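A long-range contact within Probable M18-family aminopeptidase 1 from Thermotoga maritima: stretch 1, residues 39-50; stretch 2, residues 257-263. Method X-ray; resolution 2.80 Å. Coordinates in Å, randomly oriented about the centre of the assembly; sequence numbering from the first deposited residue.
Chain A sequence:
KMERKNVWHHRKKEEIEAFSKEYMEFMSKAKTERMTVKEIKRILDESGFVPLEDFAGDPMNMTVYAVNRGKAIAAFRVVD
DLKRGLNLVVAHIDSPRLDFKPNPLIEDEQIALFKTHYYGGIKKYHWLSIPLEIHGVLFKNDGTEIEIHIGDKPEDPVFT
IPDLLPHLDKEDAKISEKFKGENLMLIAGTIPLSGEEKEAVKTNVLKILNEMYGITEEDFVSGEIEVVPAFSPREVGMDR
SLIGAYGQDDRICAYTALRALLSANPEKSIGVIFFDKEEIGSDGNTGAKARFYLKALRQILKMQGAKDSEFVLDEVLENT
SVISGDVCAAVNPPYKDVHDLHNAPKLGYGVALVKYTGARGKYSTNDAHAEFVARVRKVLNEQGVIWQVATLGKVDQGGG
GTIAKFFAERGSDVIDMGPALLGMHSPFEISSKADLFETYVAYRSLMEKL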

# COMPACT_ATOMS: atom_id res chain seq x y z
N GLU A 39 2.21 10.87 55.14
CA GLU A 39 2.10 9.61 55.83
C GLU A 39 3.47 9.12 56.32
O GLU A 39 3.57 8.51 57.39
CB GLU A 39 1.45 8.58 54.90
CG GLU A 39 0.99 7.31 55.57
CD GLU A 39 0.30 7.57 56.90
OE1 GLU A 39 -0.34 8.63 57.05
OE2 GLU A 39 0.39 6.69 57.78
N ILE A 40 4.51 9.40 55.55
CA ILE A 40 5.87 8.99 55.92
C ILE A 40 6.39 9.85 57.06
O ILE A 40 7.06 9.36 57.96
CB ILE A 40 6.83 9.09 54.70
CG1 ILE A 40 6.36 8.13 53.61
CG2 ILE A 40 8.26 8.72 55.11
CD1 ILE A 40 7.17 8.23 52.33
N LYS A 41 6.07 11.14 57.03
CA LYS A 41 6.52 12.03 58.08
C LYS A 41 5.88 11.60 59.39
O LYS A 41 6.56 11.45 60.39
CB LYS A 41 6.13 13.48 57.77
CG LYS A 41 6.64 14.48 58.81
CD LYS A 41 6.27 15.91 58.46
CE LYS A 41 6.83 16.90 59.48
NZ LYS A 41 6.30 16.66 60.85
N ARG A 42 4.56 11.39 59.37
CA ARG A 42 3.83 10.95 60.56
C ARG A 42 4.51 9.73 61.17
O ARG A 42 4.80 9.71 62.36
CB ARG A 42 2.39 10.61 60.20
CG ARG A 42 1.69 9.73 61.22
CD ARG A 42 0.35 9.25 60.73
NE ARG A 42 0.03 7.92 61.25
CZ ARG A 42 0.66 6.81 60.88
NH1 ARG A 42 1.63 6.86 59.98
NH2 ARG A 42 0.32 5.64 61.40
N ILE A 43 4.73 8.71 60.35
CA ILE A 43 5.39 7.49 60.79
C ILE A 43 6.74 7.84 61.40
O ILE A 43 7.14 7.27 62.42
CB ILE A 43 5.62 6.53 59.60
CG1 ILE A 43 4.28 5.94 59.16
CG2 ILE A 43 6.63 5.45 59.98
CD1 ILE A 43 4.38 5.09 57.93
N LEU A 44 7.44 8.78 60.77
CA LEU A 44 8.74 9.21 61.26
C LEU A 44 8.64 10.06 62.52
O LEU A 44 9.56 10.08 63.34
CB LEU A 44 9.48 10.00 60.17
CG LEU A 44 10.03 9.21 58.98
CD1 LEU A 44 10.70 10.15 57.98
CD2 LEU A 44 11.02 8.16 59.48
N ASP A 45 7.53 10.78 62.69
CA ASP A 45 7.38 11.59 63.88
C ASP A 45 7.25 10.68 65.08
O ASP A 45 7.73 11.01 66.16
CB ASP A 45 6.20 12.54 63.74
CG ASP A 45 6.51 13.69 62.80
OD1 ASP A 45 7.67 14.15 62.80
OD2 ASP A 45 5.60 14.15 62.07
N GLU A 46 6.60 9.53 64.91
CA GLU A 46 6.54 8.54 65.97
C GLU A 46 7.95 7.97 65.74
O GLU A 46 8.75 8.62 65.07
CB GLU A 46 5.51 7.46 65.68
CG GLU A 46 4.16 7.98 65.27
CD GLU A 46 3.20 6.85 64.94
OE1 GLU A 46 3.56 6.00 64.09
OE2 GLU A 46 2.10 6.80 65.52
N SER A 47 8.26 6.78 66.22
CA SER A 47 9.60 6.25 65.97
C SER A 47 10.70 7.16 66.55
O SER A 47 11.83 6.72 66.76
CB SER A 47 9.84 6.10 64.46
OG SER A 47 8.89 5.22 63.88
N GLY A 48 10.36 8.42 66.77
CA GLY A 48 11.31 9.35 67.36
C GLY A 48 12.22 10.15 66.45
O GLY A 48 13.35 10.46 66.83
N PHE A 49 11.77 10.50 65.26
CA PHE A 49 12.60 11.29 64.37
C PHE A 49 12.27 12.76 64.54
O PHE A 49 11.18 13.12 65.00
CB PHE A 49 12.36 10.90 62.91
CG PHE A 49 13.09 9.67 62.46
CD1 PHE A 49 12.81 8.43 63.01
CD2 PHE A 49 14.02 9.75 61.42
CE1 PHE A 49 13.44 7.28 62.53
CE2 PHE A 49 14.66 8.61 60.93
CZ PHE A 49 14.37 7.38 61.48
N VAL A 50 13.22 13.62 64.17
CA VAL A 50 13.01 15.07 64.23
C VAL A 50 13.60 15.74 63.01
O VAL A 50 14.57 15.25 62.42
CB VAL A 50 13.64 15.70 65.49
CG1 VAL A 50 12.90 15.23 66.73
CG2 VAL A 50 15.12 15.34 65.57
N ALA A 257 11.28 0.05 52.40
CA ALA A 257 12.51 0.71 52.83
C ALA A 257 12.26 1.48 54.12
O ALA A 257 13.10 1.51 55.01
CB ALA A 257 13.01 1.65 51.75
N LEU A 258 11.09 2.12 54.22
CA LEU A 258 10.74 2.87 55.41
C LEU A 258 10.74 1.90 56.60
O LEU A 258 11.34 2.18 57.64
CB LEU A 258 9.34 3.47 55.27
CG LEU A 258 9.01 4.75 56.04
CD1 LEU A 258 7.53 4.77 56.31
CD2 LEU A 258 9.78 4.82 57.34
N ARG A 259 10.07 0.77 56.44
CA ARG A 259 10.00 -0.23 57.50
C ARG A 259 11.37 -0.80 57.84
O ARG A 259 11.64 -1.12 59.00
CB ARG A 259 9.03 -1.35 57.12
CG ARG A 259 7.56 -0.92 57.10
CD ARG A 259 7.08 -0.54 58.49
NE ARG A 259 7.11 -1.71 59.37
CZ ARG A 259 6.29 -2.74 59.26
NH1 ARG A 259 5.36 -2.75 58.31
NH2 ARG A 259 6.42 -3.79 60.06
N ALA A 260 12.24 -0.92 56.84
CA ALA A 260 13.58 -1.44 57.07
C ALA A 260 14.37 -0.40 57.87
O ALA A 260 14.99 -0.73 58.87
CB ALA A 260 14.27 -1.71 55.74
N LEU A 261 14.32 0.84 57.41
CA LEU A 261 15.02 1.94 58.08
C LEU A 261 14.69 1.96 59.55
O LEU A 261 15.58 2.08 60.39
CB LEU A 261 14.62 3.29 57.47
CG LEU A 261 15.22 4.52 58.17
CD1 LEU A 261 16.72 4.53 57.94
CD2 LEU A 261 14.61 5.81 57.64
N LEU A 262 13.40 1.83 59.86
CA LEU A 262 12.93 1.87 61.23
C LEU A 262 13.31 0.69 62.13
O LEU A 262 13.42 0.86 63.34
CB LEU A 262 11.40 2.02 61.25
CG LEU A 262 10.83 3.26 60.56
CD1 LEU A 262 9.34 3.35 60.86
CD2 LEU A 262 11.54 4.51 61.04
N SER A 263 13.52 -0.49 61.55
CA SER A 263 13.84 -1.65 62.38
C SER A 263 15.24 -2.20 62.21
O SER A 263 15.57 -3.26 62.72
CB SER A 263 12.82 -2.76 62.12
OG SER A 263 12.96 -3.26 60.81

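Helix 39-45 and helix 257-263 run nearly parallel, their N-to-C directions 13° apart, yet their axes come no closer than 11.6 Å. Side chains must therefore bridge the gap, and they do so without any hydrogen bond across it: the contact is apolar packing that buries 309 Å² in total.

Leu-258, whose CA-to-CB bond points toward stretch 1, is the first bump. Its branches enter a hollow lined by Ile-40, Ile-43 and Leu-44, with Leu-258 CG 4.1 Å from Ile-40 CG2, Leu-258 CD1 3.6 Å from Ile-43 CD1, and Leu-258 CD2 4.2 Å from Leu-44 CD2.

One turn on, Leu-262 starts sideways, but its end swings nearer and its two methyls part. CD1 of Leu-262 lies 3.5 Å from Ile-43 CG2; CD2 of Leu-262 lies 4.0 Å from Leu-44 CD2 and 3.7 Å from Phe-49 CE1. Ser-47 OG sits over the fork, 3.6 Å from Leu-262 CD1 and about 4.0 Å from Leu-262 CD2. Ser-47 OG also donates a hydrogen bond to Ile-43 O at 3.1 Å, within its own stretch; its approach to Leu-262 is simple van der Waals contact.

Past the helix, the chain brings Phe-49 back to the interface, anchored by Phe-49 N to Leu-44 O at 3.0 Å. Its ring meets Leu-262 obliquely, and also Leu-261, with Phe-49 CZ 4.2 Å from Leu-261 CD2.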